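Local coordinates for protein putative methyltransferase from antibiotic biosynthesis pathway (Anabaena variabilis ATCC 29413, PDB 3EGE) that probably catalyses the transfer of a methyl group from S-adenosylmethionine to an acceptor that has not been assigned, at residues A[224-229]-A[233-238]; A[24-29]-A[99-104]; A[185-190]-A[196-201]. All coordinates share one frame; numbering follows the deposited sequence.

How the interactions relate
The three contacts lie nearly in line in space, from an outlying helical region to the core sheet. Interaction 3 is the middle one. Its centre is about 16 Å from that of interaction 1, which it touches directly: Trp-235 CZ2 packs on Pro-196 CG (3.7 Å), and Leu-226 and Thr-227 meet Leu-200. On its other flank, Phe-188 CD2 approaches Leu-102 CD1 of interaction 2 to 4.0 Å, the centres being about 21 Å apart. Interactions 1 and 2 do not touch; their nearest atoms are about 20 Å apart. Interaction 2 lies in the methyltransferase core, whereas 185-190 and 196-201 connect that core to the helices of interaction 1.

Interaction 1: residues A[224-229]-A[233-238]; sequences ELLTAD and GEWIRK
Asp-229 meets residues of 233-238 with both its backbone carbonyl and its carboxylate. Its O accepts a nearly straight bond from Trp-235 N (3.0 Å, 175° at the hydrogen), although the donor stands well above the carbonyl plane. The same oxygen accepts a hydrogen bond from water 1 at 2.8 Å, and this water in turn accepts from Ile-236 N at 3.0 Å. Asp-229 O thus serves two N-H groups in the first turn of helix 234-239, one directly and one through water. Glu-234 N, another amide of this turn, is bonded to the side chain of Asn-232, and by Arg-237 the helix supplies its own acceptor, Gly-233 O. Gly-233, the N-cap residue, has a positive phi, which glycine adopts readily.

The carboxylate of Asp-229 is shared as well. OD2 receives Lys-238 NZ in a salt bridge of 2.8 Å, approached from above the carboxylate plane, and also bonds Tyr-144 OH. With CG beside the backbone N (chi1 -75°), Asp-229 brings OD1 to 3.5 Å from Glu-234 CB. The Glu-234 chain then bends away toward Arg-237, whose NE and NH2 grip its two oxygens side-on, so the two acids probably keep separate cationic partners. Apolar contact is limited to Leu-226 CD1 against Trp-235 CD1 (3.9 Å), the two side chains lying alongside each other.

The segments belong to helices 216-231 and 234-239, whose local axes run nearly perpendicular (85°) and approach to 9.3 Å across a short connection. Trp-235 extends from this junction to an edge-to-face meeting with Trp-140 and to Pro-196, thereby joining helix 234-239 to the loops beside it.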
loop_
_atom_site.group_PDB
_atom_site.type_symbol
_atom_site.label_atom_id
_atom_site.label_comp_id
_atom_site.label_asym_id
_atom_site.label_seq_id
_atom_site.Cartn_x
_atom_site.Cartn_y
_atom_site.Cartn_z
ATOM N N GLU A 224 -4.254 -2.343 26.101
ATOM C CA GLU A 224 -4.969 -2.620 27.358
ATOM C C GLU A 224 -6.466 -2.413 27.211
ATOM O O GLU A 224 -7.260 -3.247 27.652
ATOM C CB GLU A 224 -4.434 -1.763 28.527
ATOM C CG GLU A 224 -3.041 -2.161 29.023
ATOM C CD GLU A 224 -2.411 -1.142 29.992
ATOM O OE1 GLU A 224 -2.445 0.074 29.717
ATOM O OE2 GLU A 224 -1.844 -1.561 31.013
ATOM N N LEU A 225 -6.836 -1.297 26.599
ATOM C CA LEU A 225 -8.243 -0.939 26.363
ATOM C C LEU A 225 -8.900 -1.909 25.375
ATOM O O LEU A 225 -10.024 -2.359 25.593
ATOM C CB LEU A 225 -8.321 0.507 25.873
ATOM C CG LEU A 225 -9.585 1.353 25.986
ATOM C CD1 LEU A 225 -10.051 1.549 27.447
ATOM C CD2 LEU A 225 -9.256 2.702 25.315
ATOM N N LEU A 226 -8.193 -2.251 24.298
ATOM C CA LEU A 226 -8.714 -3.243 23.337
ATOM C C LEU A 226 -8.954 -4.607 24.016
ATOM O O LEU A 226 -10.034 -5.183 23.866
ATOM C CB LEU A 226 -7.798 -3.381 22.114
ATOM C CG LEU A 226 -8.291 -4.273 20.966
ATOM C CD1 LEU A 226 -9.760 -3.961 20.549
ATOM C CD2 LEU A 226 -7.329 -4.174 19.774
ATOM N N THR A 227 -7.972 -5.066 24.804
ATOM C CA THR A 227 -8.039 -6.346 25.534
ATOM C C THR A 227 -9.215 -6.384 26.518
ATOM O O THR A 227 -9.949 -7.363 26.560
ATOM C CB THR A 227 -6.701 -6.627 26.273
ATOM O OG1 THR A 227 -5.622 -6.605 25.326
ATOM C CG2 THR A 227 -6.709 -7.974 26.999
ATOM N N ALA A 228 -9.401 -5.315 27.282
ATOM C CA ALA A 228 -10.524 -5.208 28.224
ATOM C C ALA A 228 -11.862 -5.236 27.469
ATOM O O ALA A 228 -12.736 -6.027 27.802
ATOM C CB ALA A 228 -10.419 -3.940 29.069
ATOM N N ASP A 229 -11.993 -4.387 26.448
ATOM C CA ASP A 229 -13.223 -4.307 25.644
ATOM C C ASP A 229 -13.602 -5.616 24.960
ATOM O O ASP A 229 -14.786 -5.934 24.875
ATOM C CB ASP A 229 -13.180 -3.159 24.612
ATOM C CG ASP A 229 -13.374 -1.776 25.229
ATOM O OD1 ASP A 229 -13.584 -1.639 26.448
ATOM O OD2 ASP A 229 -13.311 -0.791 24.466
ATOM N N GLY A 233 -17.277 -7.873 26.566
ATOM C CA GLY A 233 -18.333 -7.560 25.597
ATOM C C GLY A 233 -18.478 -6.107 25.136
ATOM O O GLY A 233 -19.364 -5.841 24.327
ATOM N N GLU A 234 -17.627 -5.180 25.602
ATOM C CA GLU A 234 -17.743 -3.755 25.221
ATOM C C GLU A 234 -17.481 -3.468 23.751
ATOM O O GLU A 234 -18.196 -2.636 23.146
ATOM C CB GLU A 234 -16.893 -2.824 26.110
ATOM C CG GLU A 234 -17.512 -2.592 27.475
ATOM C CD GLU A 234 -18.803 -1.793 27.350
ATOM O OE1 GLU A 234 -18.728 -0.592 26.999
ATOM O OE2 GLU A 234 -19.891 -2.380 27.551
ATOM N N TRP A 235 -16.497 -4.164 23.179
ATOM C CA TRP A 235 -16.185 -4.021 21.750
ATOM C C TRP A 235 -17.395 -4.412 20.878
ATOM O O TRP A 235 -17.747 -3.696 19.939
ATOM C CB TRP A 235 -14.943 -4.848 21.355
ATOM C CG TRP A 235 -14.466 -4.555 19.945
ATOM C CD1 TRP A 235 -13.502 -3.678 19.594
ATOM C CD2 TRP A 235 -14.962 -5.120 18.713
ATOM N NE1 TRP A 235 -13.335 -3.672 18.240
ATOM C CE2 TRP A 235 -14.225 -4.529 17.665
ATOM C CE3 TRP A 235 -15.943 -6.073 18.397
ATOM C CZ2 TRP A 235 -14.435 -4.851 16.315
ATOM C CZ3 TRP A 235 -16.155 -6.394 17.038
ATOM C CH2 TRP A 235 -15.397 -5.782 16.022
ATOM N N ILE A 236 -18.006 -5.550 21.207
ATOM C CA ILE A 236 -19.187 -6.068 20.504
ATOM C C ILE A 236 -20.367 -5.090 20.630
ATOM O O ILE A 236 -21.022 -4.786 19.626
ATOM C CB ILE A 236 -19.587 -7.493 21.011
ATOM C CG1 ILE A 236 -18.505 -8.512 20.616
ATOM C CG2 ILE A 236 -20.946 -7.941 20.428
ATOM C CD1 ILE A 236 -18.601 -9.830 21.372
ATOM N N ARG A 237 -20.592 -4.588 21.841
ATOM C CA ARG A 237 -21.627 -3.588 22.110
ATOM C C ARG A 237 -21.432 -2.307 21.266
ATOM O O ARG A 237 -22.351 -1.824 20.613
ATOM C CB ARG A 237 -21.615 -3.227 23.604
ATOM C CG ARG A 237 -22.817 -2.414 24.088
ATOM C CD ARG A 237 -22.633 -1.913 25.518
ATOM N NE ARG A 237 -21.629 -0.851 25.642
ATOM C CZ ARG A 237 -21.810 0.429 25.296
ATOM N NH1 ARG A 237 -22.935 0.856 24.713
ATOM N NH2 ARG A 237 -20.810 1.298 25.473
ATOM N N LYS A 238 -20.211 -1.795 21.257
ATOM C CA LYS A 238 -19.872 -0.562 20.527
ATOM C C LYS A 238 -19.723 -0.718 19.034
ATOM O O LYS A 238 -20.144 0.159 18.287
ATOM C CB LYS A 238 -18.585 0.039 21.108
ATOM C CG LYS A 238 -18.816 0.859 22.370
ATOM C CD LYS A 238 -17.746 0.734 23.446
ATOM C CE LYS A 238 -16.342 0.873 23.018
ATOM N NZ LYS A 238 -15.485 0.906 24.241
HETATM O O HOH W 1 -16.460 -7.286 23.071
#

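Interaction 2: residues A[24-29]-A[99-104]; sequences NAIINL and ISILAI
No ring or other flat group takes part where Ile-26 meets Ile-99 and Ile-101; the contact is made entirely of branched aliphatic side chains, with no faces or edges to stack and no hydrogen bond across it. It is a helix-on-sheet contact in the Rossmann-like fold of class I methyltransferases. Helix 20-30, which precedes the first strand, packs here on strand 97-101, one of the parallel strands at the middle of the sheet.

Ile-26 points from the helix toward the strand and divides its two branches between two residues. CG2, anti to the backbone N, meets Ile-99 CG2 at 3.9 Å, the two side chains crossing at about a right angle. The other branch reaches Ile-101 tip to tip. Ile-99 and Ile-101 lie two apart in the strand and face the helix together, while Ser-100 between them turns its OG to Ile-41 O. The strand is bonded through its backbone to 37-41 and 126-131, which fixes the surface that Ile-26 meets.

Around this pair of contacts, Tyr-48 and Leu-52 of helix 47-53 also touch Ile-26, and Leu-52 reaches Ile-99 as well, so two helices share this patch of the sheet. Beside it on helix 20-30, Ala-25, the preceding residue, and Leu-29, about one turn later, pack on Phe-254 of the antiparallel strand 252-258. The strand ends just beyond Ile-101, where Leu-102 takes up a left-handed backbone conformation.

The closest approach comes from the bend in the Ile-101 chain (chi2 -47°): its CD1 lies 3.6 Å from Ile-26 CD1 and 3.8 Å from Ile-26 CG1.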
loop_
_atom_site.group_PDB
_atom_site.type_symbol
_atom_site.label_atom_id
_atom_site.label_comp_id
_atom_site.label_asym_id
_atom_site.label_seq_id
_atom_site.Cartn_x
_atom_site.Cartn_y
_atom_site.Cartn_z
ATOM N N ASN A 24 -4.355 -9.305 -8.587
ATOM C CA ASN A 24 -5.319 -9.327 -9.710
ATOM C C ASN A 24 -5.785 -7.906 -10.105
ATOM O O ASN A 24 -5.903 -7.604 -11.294
ATOM C CB ASN A 24 -6.551 -10.211 -9.399
ATOM C CG ASN A 24 -6.222 -11.715 -9.278
ATOM O OD1 ASN A 24 -5.187 -12.186 -9.717
ATOM N ND2 ASN A 24 -7.123 -12.456 -8.654
ATOM N N ALA A 25 -6.014 -7.059 -9.097
ATOM C CA ALA A 25 -6.377 -5.641 -9.288
ATOM C C ALA A 25 -5.268 -4.888 -10.040
ATOM O O ALA A 25 -5.547 -4.201 -11.023
ATOM C CB ALA A 25 -6.660 -4.959 -7.922
ATOM N N ILE A 26 -4.023 -5.045 -9.583
ATOM C CA ILE A 26 -2.835 -4.420 -10.228
ATOM C C ILE A 26 -2.659 -4.945 -11.664
ATOM O O ILE A 26 -2.480 -4.158 -12.601
ATOM C CB ILE A 26 -1.539 -4.684 -9.434
ATOM C CG1 ILE A 26 -1.603 -4.055 -8.025
ATOM C CG2 ILE A 26 -0.303 -4.112 -10.164
ATOM C CD1 ILE A 26 -0.596 -4.690 -7.049
ATOM N N ILE A 27 -2.737 -6.267 -11.829
ATOM C CA ILE A 27 -2.632 -6.903 -13.143
ATOM C C ILE A 27 -3.696 -6.374 -14.111
ATOM O O ILE A 27 -3.377 -6.095 -15.270
ATOM C CB ILE A 27 -2.686 -8.472 -13.044
ATOM C CG1 ILE A 27 -1.408 -9.016 -12.388
ATOM C CG2 ILE A 27 -2.856 -9.148 -14.431
ATOM C CD1 ILE A 27 -0.117 -8.885 -13.210
ATOM N N ASN A 28 -4.940 -6.221 -13.634
ATOM C CA ASN A 28 -6.038 -5.728 -14.484
ATOM C C ASN A 28 -5.836 -4.271 -14.917
ATOM O O ASN A 28 -6.022 -3.947 -16.096
ATOM C CB ASN A 28 -7.408 -5.996 -13.843
ATOM C CG ASN A 28 -7.716 -7.506 -13.724
ATOM O OD1 ASN A 28 -7.381 -8.305 -14.610
ATOM N ND2 ASN A 28 -8.359 -7.890 -12.627
ATOM N N LEU A 29 -5.400 -3.421 -13.985
ATOM C CA LEU A 29 -5.090 -2.018 -14.311
ATOM C C LEU A 29 -3.880 -1.845 -15.262
ATOM O O LEU A 29 -3.839 -0.898 -16.053
ATOM C CB LEU A 29 -4.887 -1.188 -13.034
ATOM C CG LEU A 29 -6.163 -0.939 -12.214
ATOM C CD1 LEU A 29 -5.832 -0.215 -10.914
ATOM C CD2 LEU A 29 -7.234 -0.166 -13.043
ATOM N N ILE A 99 4.390 0.686 -11.279
ATOM C CA ILE A 99 3.526 0.551 -10.110
ATOM C C ILE A 99 4.167 1.125 -8.825
ATOM O O ILE A 99 5.392 1.186 -8.697
ATOM C CB ILE A 99 3.083 -0.949 -9.862
ATOM C CG1 ILE A 99 4.224 -1.809 -9.278
ATOM C CG2 ILE A 99 2.536 -1.580 -11.142
ATOM C CD1 ILE A 99 3.774 -3.152 -8.844
ATOM N N SER A 100 3.319 1.560 -7.901
ATOM C CA SER A 100 3.758 1.889 -6.522
ATOM C C SER A 100 2.603 1.493 -5.601
ATOM O O SER A 100 1.524 2.118 -5.626
ATOM C CB SER A 100 4.181 3.342 -6.329
ATOM O OG SER A 100 4.935 3.440 -5.136
ATOM N N ILE A 101 2.830 0.417 -4.849
ATOM C CA ILE A 101 1.820 -0.195 -3.989
ATOM C C ILE A 101 2.026 0.239 -2.534
ATOM O O ILE A 101 2.957 -0.212 -1.873
ATOM C CB ILE A 101 1.839 -1.749 -4.146
ATOM C CG1 ILE A 101 1.805 -2.148 -5.661
ATOM C CG2 ILE A 101 0.740 -2.396 -3.256
ATOM C CD1 ILE A 101 0.700 -1.390 -6.598
ATOM N N LEU A 102 1.159 1.146 -2.079
ATOM C CA LEU A 102 1.197 1.716 -0.714
ATOM C C LEU A 102 2.611 2.183 -0.315
ATOM O O LEU A 102 3.142 1.795 0.724
ATOM C CB LEU A 102 0.590 0.744 0.321
ATOM C CG LEU A 102 -0.903 0.384 0.164
ATOM C CD1 LEU A 102 -1.229 -0.733 1.157
ATOM C CD2 LEU A 102 -1.846 1.597 0.361
ATOM N N ALA A 103 3.178 3.022 -1.181
ATOM C CA ALA A 103 4.535 3.555 -1.032
ATOM C C ALA A 103 4.693 5.057 -1.251
ATOM O O ALA A 103 5.506 5.650 -0.560
ATOM C CB ALA A 103 5.478 2.810 -1.982
ATOM N N ILE A 104 3.929 5.665 -2.176
ATOM C CA ILE A 104 4.114 7.084 -2.576
ATOM C C ILE A 104 4.072 8.109 -1.445
ATOM O O ILE A 104 4.655 9.186 -1.564
ATOM C CB ILE A 104 3.175 7.544 -3.780
ATOM C CG1 ILE A 104 1.672 7.624 -3.405
ATOM C CG2 ILE A 104 3.354 6.633 -4.975
ATOM C CD1 ILE A 104 0.768 8.356 -4.490
#

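Interaction 3: residues A[185-190]-A[196-201]; sequences SDLFAA and PELYLK
A short hydrogen bond from a phenol to the main chain is the striking feature here: Tyr-199 OH donates to Ala-189 O at 2.6 Å. The oxygen lies at the edge of the ring and in its plane, close enough that CE1 is also only 3.2 Å from it. Seen from the carbonyl, the hydroxyl is tilted by just 17° from the plane, at a C=O...O angle of 141°. The side chain leaves the backbone with CG anti to its own carbonyl carbon (chi1 -66°), and the length of the ring spans the distance to 185-190, where Ala-189 and Ala-190 turn their CB atoms away. The same hydroxyl receives a weak bond from Ala-192 N, so it ties together two points of the loop backbone.

A second, apolar contact lies alongside. Leu-187 and Leu-198 point toward each other and meet through their CD1 methyls at 4.2 Å. Leu-187 is presented by an inverse gamma turn, closed by a weak bond from Phe-188 N to Asp-186 O. Farther back, Asp-186 pairs with Arg-16 and Tyr-48, while Leu-226 of helix 216-231 packs on Tyr-199.

Both segments belong to the long connection between strand 172-181 and helix 202-206, where a 3-10 turn at 196-200 holds out Leu-198 and Tyr-199. As an addition between sheet strands 172-181 and 252-258, it fits the variably decorated Rossmann-like core of class I methyltransferases.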
loop_
_atom_site.group_PDB
_atom_site.type_symbol
_atom_site.label_atom_id
_atom_site.label_comp_id
_atom_site.label_asym_id
_atom_site.label_seq_id
_atom_site.Cartn_x
_atom_site.Cartn_y
_atom_site.Cartn_z
ATOM N N SER A 185 -4.781 -11.295 3.372
ATOM C CA SER A 185 -3.538 -11.926 3.843
ATOM C C SER A 185 -2.475 -10.871 4.203
ATOM O O SER A 185 -1.597 -11.116 5.018
ATOM C CB SER A 185 -2.990 -12.865 2.757
ATOM O OG SER A 185 -2.649 -12.141 1.586
ATOM N N ASP A 186 -2.584 -9.708 3.565
ATOM C CA ASP A 186 -1.656 -8.599 3.695
ATOM C C ASP A 186 -2.135 -7.726 4.854
ATOM O O ASP A 186 -3.057 -6.913 4.702
ATOM C CB ASP A 186 -1.630 -7.844 2.352
ATOM C CG ASP A 186 -0.483 -6.864 2.226
ATOM O OD1 ASP A 186 0.326 -6.665 3.145
ATOM O OD2 ASP A 186 -0.407 -6.270 1.147
ATOM N N LEU A 187 -1.481 -7.880 6.010
ATOM C CA LEU A 187 -1.894 -7.215 7.236
ATOM C C LEU A 187 -1.280 -5.843 7.402
ATOM O O LEU A 187 -0.502 -5.592 8.321
ATOM C CB LEU A 187 -1.658 -8.113 8.471
ATOM C CG LEU A 187 -2.343 -9.505 8.464
ATOM C CD1 LEU A 187 -2.081 -10.268 9.808
ATOM C CD2 LEU A 187 -3.847 -9.402 8.167
ATOM N N PHE A 188 -1.658 -4.957 6.479
ATOM C CA PHE A 188 -1.358 -3.540 6.589
ATOM C C PHE A 188 -2.349 -2.927 7.622
ATOM O O PHE A 188 -3.291 -3.590 8.079
ATOM C CB PHE A 188 -1.318 -2.802 5.244
ATOM C CG PHE A 188 -2.497 -3.016 4.361
ATOM C CD1 PHE A 188 -3.658 -2.270 4.531
ATOM C CD2 PHE A 188 -2.428 -3.933 3.301
ATOM C CE1 PHE A 188 -4.776 -2.453 3.660
ATOM C CE2 PHE A 188 -3.525 -4.124 2.427
ATOM C CZ PHE A 188 -4.697 -3.379 2.611
ATOM N N ALA A 189 -2.088 -1.678 7.992
ATOM C CA ALA A 189 -2.757 -0.971 9.101
ATOM C C ALA A 189 -4.245 -1.315 9.390
ATOM O O ALA A 189 -4.538 -1.860 10.470
ATOM C CB ALA A 189 -2.527 0.545 8.958
ATOM N N ALA A 190 -5.146 -1.045 8.437
ATOM C CA ALA A 190 -6.594 -1.305 8.619
ATOM C C ALA A 190 -7.103 -2.665 8.078
ATOM O O ALA A 190 -8.314 -2.897 8.066
ATOM C CB ALA A 190 -7.414 -0.165 8.009
ATOM N N PRO A 196 -10.414 -7.849 15.235
ATOM C CA PRO A 196 -9.777 -6.956 16.214
ATOM C C PRO A 196 -8.660 -7.559 17.064
ATOM O O PRO A 196 -7.697 -6.845 17.424
ATOM C CB PRO A 196 -10.949 -6.510 17.101
ATOM C CG PRO A 196 -11.973 -7.544 16.917
ATOM C CD PRO A 196 -11.866 -7.920 15.472
ATOM N N GLU A 197 -8.816 -8.846 17.377
ATOM C CA GLU A 197 -7.854 -9.615 18.149
ATOM C C GLU A 197 -6.469 -9.706 17.505
ATOM O O GLU A 197 -5.466 -9.822 18.222
ATOM C CB GLU A 197 -8.421 -11.007 18.523
ATOM C CG GLU A 197 -8.573 -12.066 17.390
ATOM C CD GLU A 197 -9.607 -11.755 16.303
ATOM O OE1 GLU A 197 -10.557 -10.971 16.562
ATOM O OE2 GLU A 197 -9.459 -12.324 15.192
ATOM N N LEU A 198 -6.394 -9.612 16.177
ATOM C CA LEU A 198 -5.103 -9.653 15.492
ATOM C C LEU A 198 -4.132 -8.526 15.914
ATOM O O LEU A 198 -2.891 -8.730 15.921
ATOM C CB LEU A 198 -5.262 -9.682 13.958
ATOM C CG LEU A 198 -5.827 -10.945 13.297
ATOM C CD1 LEU A 198 -5.782 -10.779 11.768
ATOM C CD2 LEU A 198 -5.076 -12.225 13.729
ATOM N N TYR A 199 -4.697 -7.361 16.257
ATOM C CA TYR A 199 -3.912 -6.205 16.721
ATOM C C TYR A 199 -3.203 -6.431 18.049
ATOM O O TYR A 199 -2.233 -5.745 18.331
ATOM C CB TYR A 199 -4.766 -4.932 16.764
ATOM C CG TYR A 199 -5.178 -4.519 15.378
ATOM C CD1 TYR A 199 -4.267 -3.907 14.518
ATOM C CD2 TYR A 199 -6.461 -4.806 14.893
ATOM C CE1 TYR A 199 -4.628 -3.564 13.204
ATOM C CE2 TYR A 199 -6.838 -4.450 13.601
ATOM C CZ TYR A 199 -5.924 -3.833 12.763
ATOM O OH TYR A 199 -6.316 -3.479 11.524
ATOM N N LEU A 200 -3.687 -7.378 18.853
ATOM C CA LEU A 200 -3.036 -7.750 20.102
ATOM C C LEU A 200 -1.736 -8.526 19.857
ATOM O O LEU A 200 -0.929 -8.613 20.760
ATOM C CB LEU A 200 -3.959 -8.595 20.991
ATOM C CG LEU A 200 -5.327 -8.011 21.361
ATOM C CD1 LEU A 200 -6.014 -8.949 22.307
ATOM C CD2 LEU A 200 -5.224 -6.632 21.996
ATOM N N LYS A 201 -1.529 -9.087 18.658
ATOM C CA LYS A 201 -0.325 -9.879 18.366
ATOM C C LYS A 201 0.839 -8.972 17.963
ATOM O O LYS A 201 0.745 -8.234 16.977
ATOM C CB LYS A 201 -0.593 -10.898 17.258
ATOM C CG LYS A 201 -1.714 -11.894 17.563
ATOM C CD LYS A 201 -1.837 -12.932 16.409
ATOM C CE LYS A 201 -2.783 -14.119 16.765
ATOM N NZ LYS A 201 -2.799 -15.253 15.735
#